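Acetyltransferase (Escherichia coli, PDB 7BYY) is a GNAT-family toxin that acetylates aminoacyl-tRNAs, probably including glycyl-tRNA, with acetyl-CoA as the likely acetyl donor. Local coordinates at residues L87-L100 against I129-D141. The protein carries 1 engineered substitution. Numbering follows the deposited sequence.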
ATOM      1  N   LEU A  87      16.219   7.639  -5.812  1.00 88.75           N
ATOM      2  CA  LEU A  87      15.146   7.602  -6.805  1.00 90.40           C
ATOM      3  C   LEU A  87      15.470   8.636  -7.874  1.00 96.79           C
ATOM      4  O   LEU A  87      15.331   9.840  -7.647  1.00 99.74           O
ATOM      5  CB  LEU A  87      13.788   7.870  -6.168  1.00 87.03           C
ATOM      6  CG  LEU A  87      12.967   6.625  -5.825  1.00 83.67           C
ATOM      7  CD1 LEU A  87      11.605   7.013  -5.279  1.00 82.20           C
ATOM      8  CD2 LEU A  87      12.821   5.703  -7.033  1.00 82.84           C
ATOM      9  N   GLN A  88      15.901   8.176  -9.043  1.00 99.08           N
ATOM     10  CA  GLN A  88      16.347   9.098 -10.072  1.00102.56           C
ATOM     11  C   GLN A  88      15.173   9.525 -10.939  1.00100.98           C
ATOM     12  O   GLN A  88      14.150   8.837 -11.043  1.00 98.75           O
ATOM     13  CB  GLN A  88      17.414   8.451 -10.944  1.00105.89           C
ATOM     14  CG  GLN A  88      18.603   7.813 -10.201  1.00108.59           C
ATOM     15  CD  GLN A  88      19.219   8.651  -9.080  1.00112.10           C
ATOM     16  OE1 GLN A  88      18.592   8.959  -8.060  1.00111.84           O
ATOM     17  NE2 GLN A  88      20.478   9.011  -9.272  1.00115.39           N
ATOM     18  N   GLY A  89      15.343  10.671 -11.583  1.00 99.90           N
ATOM     19  CA  GLY A  89      14.290  11.201 -12.420  1.00 97.56           C
ATOM     20  C   GLY A  89      13.307  12.020 -11.622  1.00 94.68           C
ATOM     21  O   GLY A  89      13.413  12.181 -10.403  1.00 93.77           O
ATOM     22  N   SER A  90      12.326  12.557 -12.340  1.00 91.56           N
ATOM     23  CA  SER A  90      11.282  13.350 -11.710  1.00 87.81           C
ATOM     24  C   SER A  90      10.415  12.467 -10.822  1.00 82.39           C
ATOM     25  O   SER A  90       9.925  11.420 -11.256  1.00 81.07           O
ATOM     26  CB  SER A  90      10.429  14.044 -12.773  1.00 89.27           C
ATOM     27  OG  SER A  90       9.921  13.117 -13.718  1.00 88.52           O
ATOM     28  N   GLN A  91      10.229  12.892  -9.576  1.00 79.29           N
ATOM     29  CA  GLN A  91       9.473  12.140  -8.588  1.00 74.48           C
ATOM     30  C   GLN A  91       8.506  13.058  -7.856  1.00 72.19           C
ATOM     31  O   GLN A  91       8.793  14.243  -7.661  1.00 72.56           O
ATOM     32  CB  GLN A  91      10.408  11.461  -7.576  1.00 74.36           C
ATOM     33  CG  GLN A  91      11.352  10.433  -8.190  1.00 74.50           C
ATOM     34  CD  GLN A  91      10.644   9.155  -8.611  1.00 71.28           C
ATOM     35  OE1 GLN A  91       9.805   8.627  -7.880  1.00 66.05           O
ATOM     36  NE2 GLN A  91      10.985   8.650  -9.791  1.00 73.33           N
ATOM     37  N   PRO A  92       7.352  12.537  -7.445  1.00 68.41           N
ATOM     38  CA  PRO A  92       6.368  13.372  -6.747  1.00 68.11           C
ATOM     39  C   PRO A  92       6.837  13.748  -5.348  1.00 68.07           C
ATOM     40  O   PRO A  92       7.768  13.168  -4.786  1.00 68.08           O
ATOM     41  CB  PRO A  92       5.118  12.486  -6.700  1.00 64.62           C
ATOM     42  CG  PRO A  92       5.641  11.092  -6.804  1.00 62.17           C
ATOM     43  CD  PRO A  92       6.851  11.172  -7.684  1.00 64.04           C
ATOM     44  N   SER A  93       6.159  14.751  -4.785  1.00 67.75           N
ATOM     45  CA  SER A  93       6.529  15.261  -3.468  1.00 66.62           C
ATOM     46  C   SER A  93       6.382  14.199  -2.386  1.00 60.35           C
ATOM     47  O   SER A  93       7.159  14.182  -1.425  1.00 59.60           O
ATOM     48  CB  SER A  93       5.681  16.490  -3.131  1.00 70.53           C
ATOM     49  OG  SER A  93       5.925  16.943  -1.810  1.00 73.86           O
ATOM     50  N   GLU A  94       5.402  13.311  -2.521  1.00 56.70           N
ATOM     51  CA  GLU A  94       5.191  12.213  -1.589  1.00 55.33           C
ATOM     52  C   GLU A  94       5.487  10.898  -2.295  1.00 51.68           C
ATOM     53  O   GLU A  94       5.026  10.673  -3.420  1.00 49.12           O
ATOM     54  CB  GLU A  94       3.760  12.218  -1.049  1.00 59.77           C
ATOM     55  CG  GLU A  94       3.297  13.566  -0.523  1.00 66.39           C
ATOM     56  CD  GLU A  94       3.733  13.810   0.907  1.00 73.43           C
ATOM     57  OE1 GLU A  94       3.938  12.819   1.643  1.00 72.12           O
ATOM     58  OE2 GLU A  94       3.876  14.991   1.294  1.00 80.22           O
ATOM     59  N   ILE A  95       6.253  10.035  -1.636  1.00 51.95           N
ATOM     60  CA  ILE A  95       6.704   8.769  -2.205  1.00 51.06           C
ATOM     61  C   ILE A  95       6.073   7.646  -1.393  1.00 46.96           C
ATOM     62  O   ILE A  95       6.378   7.478  -0.207  1.00 47.36           O
ATOM     63  CB  ILE A  95       8.236   8.665  -2.204  1.00 55.35           C
ATOM     64  CG1 ILE A  95       8.838   9.633  -3.222  1.00 61.37           C
ATOM     65  CG2 ILE A  95       8.680   7.243  -2.500  1.00 54.06           C
ATOM     66  CD1 ILE A  95       8.364   9.395  -4.640  1.00 63.57           C
ATOM     67  N   GLY A  96       5.192   6.871  -2.030  1.00 41.07           N
ATOM     68  CA  GLY A  96       4.569   5.736  -1.375  1.00 36.73           C
ATOM     69  C   GLY A  96       5.437   4.501  -1.502  1.00 35.77           C
ATOM     70  O   GLY A  96       5.879   4.151  -2.600  1.00 37.82           O
ATOM     71  N   VAL A  97       5.697   3.848  -0.367  1.00 32.75           N
ATOM     72  CA  VAL A  97       6.537   2.657  -0.311  1.00 33.22           C
ATOM     73  C   VAL A  97       5.927   1.663   0.668  1.00 30.34           C
ATOM     74  O   VAL A  97       5.006   1.979   1.422  1.00 30.60           O
ATOM     75  CB  VAL A  97       7.993   2.968   0.111  1.00 33.32           C
ATOM     76  CG1 VAL A  97       8.668   3.916  -0.876  1.00 31.90           C
ATOM     77  CG2 VAL A  97       8.027   3.520   1.531  1.00 32.17           C
ATOM     78  N   VAL A  98       6.467   0.450   0.657  1.00 28.28           N
ATOM     79  CA  VAL A  98       6.163  -0.553   1.669  1.00 30.90           C
ATOM     80  C   VAL A  98       7.311  -0.560   2.668  1.00 35.76           C
ATOM     81  O   VAL A  98       8.472  -0.741   2.286  1.00 37.34           O
ATOM     82  CB  VAL A  98       5.960  -1.942   1.047  1.00 27.65           C
ATOM     83  CG1 VAL A  98       5.959  -3.009   2.133  1.00 25.60           C
ATOM     84  CG2 VAL A  98       4.662  -1.979   0.250  1.00 29.39           C
ATOM     85  N   ARG A  99       7.000  -0.352   3.943  1.00 36.69           N
ATOM     86  CA  ARG A  99       8.029  -0.333   4.973  1.00 39.35           C
ATOM     87  C   ARG A  99       8.190  -1.720   5.582  1.00 39.95           C
ATOM     88  O   ARG A  99       7.207  -2.345   5.992  1.00 39.90           O
ATOM     89  CB  ARG A  99       7.706   0.678   6.073  1.00 42.27           C
ATOM     90  CG  ARG A  99       8.721   0.646   7.206  1.00 46.95           C
ATOM     91  CD  ARG A  99       8.433   1.681   8.270  1.00 53.73           C
ATOM     92  NE  ARG A  99       7.023   1.701   8.633  1.00 60.47           N
ATOM     93  CZ  ARG A  99       6.559   2.145   9.796  1.00 65.48           C
ATOM     94  NH1 ARG A  99       7.404   2.602  10.714  1.00 64.70           N
ATOM     95  NH2 ARG A  99       5.251   2.130  10.038  1.00 67.57           N
ATOM     96  N   LEU A 100       9.433  -2.193   5.632  1.00 36.89           N
ATOM     97  CA  LEU A 100       9.782  -3.405   6.364  1.00 36.12           C
ATOM     98  C   LEU A 100      10.138  -2.995   7.787  1.00 39.68           C
ATOM     99  O   LEU A 100      11.154  -2.329   8.013  1.00 43.49           O
ATOM    100  CB  LEU A 100      10.942  -4.131   5.687  1.00 36.04           C
ATOM    101  CG  LEU A 100      11.226  -5.553   6.171  1.00 37.95           C
ATOM    102  CD1 LEU A 100      10.022  -6.431   5.914  1.00 38.50           C
ATOM    103  CD2 LEU A 100      12.456  -6.124   5.488  1.00 38.98           C
ATOM    104  N   ILE A 129       1.719  -6.656  -3.965  1.00 33.68           N
ATOM    105  CA  ILE A 129       1.243  -5.352  -3.515  1.00 33.27           C
ATOM    106  C   ILE A 129       1.394  -4.319  -4.623  1.00 35.68           C
ATOM    107  O   ILE A 129       0.515  -3.472  -4.830  1.00 33.01           O
ATOM    108  CB  ILE A 129       1.989  -4.933  -2.236  1.00 25.40           C
ATOM    109  CG1 ILE A 129       1.646  -5.898  -1.097  1.00 23.51           C
ATOM    110  CG2 ILE A 129       1.667  -3.492  -1.876  1.00 23.87           C
ATOM    111  CD1 ILE A 129       2.474  -5.705   0.150  1.00 23.67           C
ATOM    112  N   HIS A 130       2.496  -4.396  -5.372  1.00 37.30           N
ATOM    113  CA  HIS A 130       2.788  -3.389  -6.387  1.00 36.34           C
ATOM    114  C   HIS A 130       1.776  -3.418  -7.525  1.00 38.18           C
ATOM    115  O   HIS A 130       1.481  -2.372  -8.116  1.00 39.67           O
ATOM    116  CB  HIS A 130       4.201  -3.599  -6.926  1.00 34.29           C
ATOM    117  CG  HIS A 130       4.648  -2.538  -7.881  1.00 30.39           C
ATOM    118  ND1 HIS A 130       4.637  -1.197  -7.563  1.00 30.04           N
ATOM    119  CD2 HIS A 130       5.124  -2.621  -9.146  1.00 29.12           C
ATOM    120  CE1 HIS A 130       5.088  -0.500  -8.592  1.00 30.93           C
ATOM    121  NE2 HIS A 130       5.390  -1.341  -9.564  1.00 30.82           N
ATOM    122  N   GLN A 131       1.232  -4.593  -7.842  1.00 37.66           N
ATOM    123  CA  GLN A 131       0.291  -4.691  -8.951  1.00 35.93           C
ATOM    124  C   GLN A 131      -1.082  -4.138  -8.587  1.00 35.50           C
ATOM    125  O   GLN A 131      -1.796  -3.644  -9.464  1.00 38.29           O
ATOM    126  CB  GLN A 131       0.187  -6.142  -9.416  1.00 39.37           C
ATOM    127  CG  GLN A 131       1.319  -6.551 -10.350  1.00 46.74           C
ATOM    128  CD  GLN A 131       1.731  -8.004 -10.188  1.00 53.15           C
ATOM    129  OE1 GLN A 131       2.809  -8.407 -10.627  1.00 56.42           O
ATOM    130  NE2 GLN A 131       0.872  -8.799  -9.559  1.00 55.45           N
ATOM    131  N   ALA A 132      -1.461  -4.195  -7.311  1.00 34.15           N
ATOM    132  CA  ALA A 132      -2.713  -3.594  -6.872  1.00 32.32           C
ATOM    133  C   ALA A 132      -2.545  -2.121  -6.524  1.00 34.63           C
ATOM    134  O   ALA A 132      -3.436  -1.310  -6.803  1.00 31.71           O
ATOM    135  CB  ALA A 132      -3.273  -4.351  -5.665  1.00 30.01           C
ATOM    136  N   LEU A 133      -1.412  -1.762  -5.923  1.00 38.56           N
ATOM    137  CA  LEU A 133      -1.128  -0.391  -5.525  1.00 41.10           C
ATOM    138  C   LEU A 133       0.331  -0.073  -5.824  1.00 45.18           C
ATOM    139  O   LEU A 133       1.234  -0.678  -5.230  1.00 48.36           O
ATOM    140  CB  LEU A 133      -1.436  -0.186  -4.039  1.00 38.91           C
ATOM    141  CG  LEU A 133      -1.298   1.236  -3.493  1.00 38.34           C
ATOM    142  CD1 LEU A 133      -2.204   2.200  -4.246  1.00 36.72           C
ATOM    143  CD2 LEU A 133      -1.609   1.252  -2.007  1.00 39.50           C
ATOM    144  N   PRO A 134       0.602   0.865  -6.730  1.00 46.15           N
ATOM    145  CA  PRO A 134       1.994   1.154  -7.097  1.00 43.14           C
ATOM    146  C   PRO A 134       2.764   1.748  -5.931  1.00 40.84           C
ATOM    147  O   PRO A 134       2.267   2.615  -5.209  1.00 39.49           O
ATOM    148  CB  PRO A 134       1.860   2.162  -8.248  1.00 44.06           C
ATOM    149  CG  PRO A 134       0.434   2.051  -8.707  1.00 46.82           C
ATOM    150  CD  PRO A 134      -0.349   1.692  -7.484  1.00 46.86           C
ATOM    151  N   ILE A 135       3.990   1.262  -5.751  1.00 40.65           N
ATOM    152  CA  ILE A 135       4.897   1.779  -4.738  1.00 42.10           C
ATOM    153  C   ILE A 135       6.265   1.968  -5.379  1.00 42.79           C
ATOM    154  O   ILE A 135       6.585   1.366  -6.404  1.00 43.95           O
ATOM    155  CB  ILE A 135       4.976   0.861  -3.496  1.00 42.62           C
ATOM    156  CG1 ILE A 135       5.374  -0.572  -3.871  1.00 43.25           C
ATOM    157  CG2 ILE A 135       3.643   0.844  -2.771  1.00 42.34           C
ATOM    158  CD1 ILE A 135       6.865  -0.807  -3.985  1.00 47.89           C
ATOM    159  N   LYS A 136       7.068   2.841  -4.773  1.00 43.67           N
ATOM    160  CA  LYS A 136       8.386   3.141  -5.315  1.00 46.81           C
ATOM    161  C   LYS A 136       9.455   2.161  -4.856  1.00 50.19           C
ATOM    162  O   LYS A 136      10.470   2.006  -5.545  1.00 49.92           O
ATOM    163  CB  LYS A 136       8.800   4.566  -4.938  1.00 44.34           C
ATOM    164  CG  LYS A 136       8.010   5.639  -5.667  1.00 41.51           C
ATOM    165  CD  LYS A 136       8.168   5.496  -7.169  1.00 40.53           C
ATOM    166  CE  LYS A 136       7.366   6.544  -7.913  1.00 41.00           C
ATOM    167  NZ  LYS A 136       7.769   6.597  -9.345  1.00 45.49           N
ATOM    168  N   GLY A 137       9.252   1.494  -3.727  1.00 54.25           N
ATOM    169  CA  GLY A 137      10.235   0.545  -3.241  1.00 54.41           C
ATOM    170  C   GLY A 137       9.912   0.116  -1.824  1.00 52.00           C
ATOM    171  O   GLY A 137       8.761   0.177  -1.391  1.00 50.91           O
ATOM    172  N   VAL A 138      10.949  -0.317  -1.114  1.00 44.37           N
ATOM    173  CA  VAL A 138      10.828  -0.781   0.262  1.00 40.09           C
ATOM    174  C   VAL A 138      11.765   0.039   1.137  1.00 39.84           C
ATOM    175  O   VAL A 138      12.952   0.191   0.822  1.00 37.51           O
ATOM    176  CB  VAL A 138      11.134  -2.284   0.387  1.00 38.05           C
ATOM    177  CG1 VAL A 138      11.232  -2.684   1.853  1.00 37.30           C
ATOM    178  CG2 VAL A 138      10.065  -3.101  -0.316  1.00 36.20           C
ATOM    179  N   TYR A 139      11.228   0.567   2.231  1.00 38.12           N
ATOM    180  CA  TYR A 139      11.981   1.339   3.203  1.00 35.90           C
ATOM    181  C   TYR A 139      12.089   0.549   4.501  1.00 35.70           C
ATOM    182  O   TYR A 139      11.189  -0.217   4.856  1.00 32.88           O
ATOM    183  CB  TYR A 139      11.308   2.694   3.452  1.00 32.73           C
ATOM    184  CG  TYR A 139      11.900   3.497   4.587  1.00 34.99           C
ATOM    185  CD1 TYR A 139      11.390   3.396   5.877  1.00 35.63           C
ATOM    186  CD2 TYR A 139      12.959   4.366   4.369  1.00 36.97           C
ATOM    187  CE1 TYR A 139      11.923   4.129   6.917  1.00 35.71           C
ATOM    188  CE2 TYR A 139      13.498   5.106   5.405  1.00 40.49           C
ATOM    189  CZ  TYR A 139      12.976   4.983   6.677  1.00 39.08           C
ATOM    190  OH  TYR A 139      13.509   5.717   7.711  1.00 40.96           O
ATOM    191  N   LEU A 140      13.203   0.728   5.208  1.00 37.54           N
ATOM    192  CA  LEU A 140      13.385   0.065   6.491  1.00 37.49           C
ATOM    193  C   LEU A 140      14.360   0.866   7.340  1.00 38.87           C
ATOM    194  O   LEU A 140      15.084   1.734   6.849  1.00 42.49           O
ATOM    195  CB  LEU A 140      13.870  -1.382   6.319  1.00 37.73           C
ATOM    196  CG  LEU A 140      15.159  -1.682   5.550  1.00 35.91           C
ATOM    197  CD1 LEU A 140      16.387  -1.560   6.438  1.00 34.93           C
ATOM    198  CD2 LEU A 140      15.074  -3.081   4.969  1.00 34.31           C
ATOM    199  N   ASP A 141      14.369   0.549   8.630  1.00 39.10           N
ATOM    200  CA  ASP A 141      15.273   1.155   9.604  1.00 44.65           C
ATOM    201  C   ASP A 141      16.096   0.020  10.206  1.00 46.06           C
ATOM    202  O   ASP A 141      15.627  -0.691  11.101  1.00 44.40           O
ATOM    203  CB  ASP A 141      14.489   1.926  10.664  1.00 49.00           C
ATOM    204  CG  ASP A 141      14.158   3.343  10.231  1.00 55.02           C
ATOM    205  OD1 ASP A 141      15.097   4.148  10.045  1.00 59.28           O
ATOM    206  OD2 ASP A 141      12.956   3.653  10.079  1.00 55.32           O
TER
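Lys136 lays its CB and CG across Ile95 CG2, which is 3.6 Å from Lys136 CG, and Leu87 CD1, meeting both side chains at about a right angle. A bend at chi2 (-59°) then turns the chain toward Gln91, where Lys136 NZ makes a weak hydrogen bond to Gln91 OE1. Just ahead of its strand, Lys136 N bonds Gly96 O (2.8 Å). Parallel beta pairing follows: Val98 N to Gly137 O (3.1 Å), Tyr139 N to Val98 O, and Leu100 N to Tyr139 O (2.8 Å). Strands 94-105 and 137-142, linked by helix 114-132, form a beta-alpha-beta unit of the GNAT core. On its helix-covered face, Val98 CG2 meets Ile129 CG2 tip to tip at 4.0 Å, and Leu100 lies beside Leu140. On the other face, Arg99 runs alongside Tyr139, Arg99 CG at the ring edge 4.1 Å from Tyr139 CD1; Arg99 NH2 hydrogen-bonds Thr74 OG1 and the guanidinium makes a cation-pi contact with Tyr76. His130, in the helix's last turn, accepts Ile135 N at ND1 in the ring plane (3.1 Å, 171°), tying helix end to strand approach. The helix side is thus apolar, while Lys136 NZ hydrogen-bonds Asn51 O and salt-bridges Asp53, both of the second subunit, which would offset its probable charge.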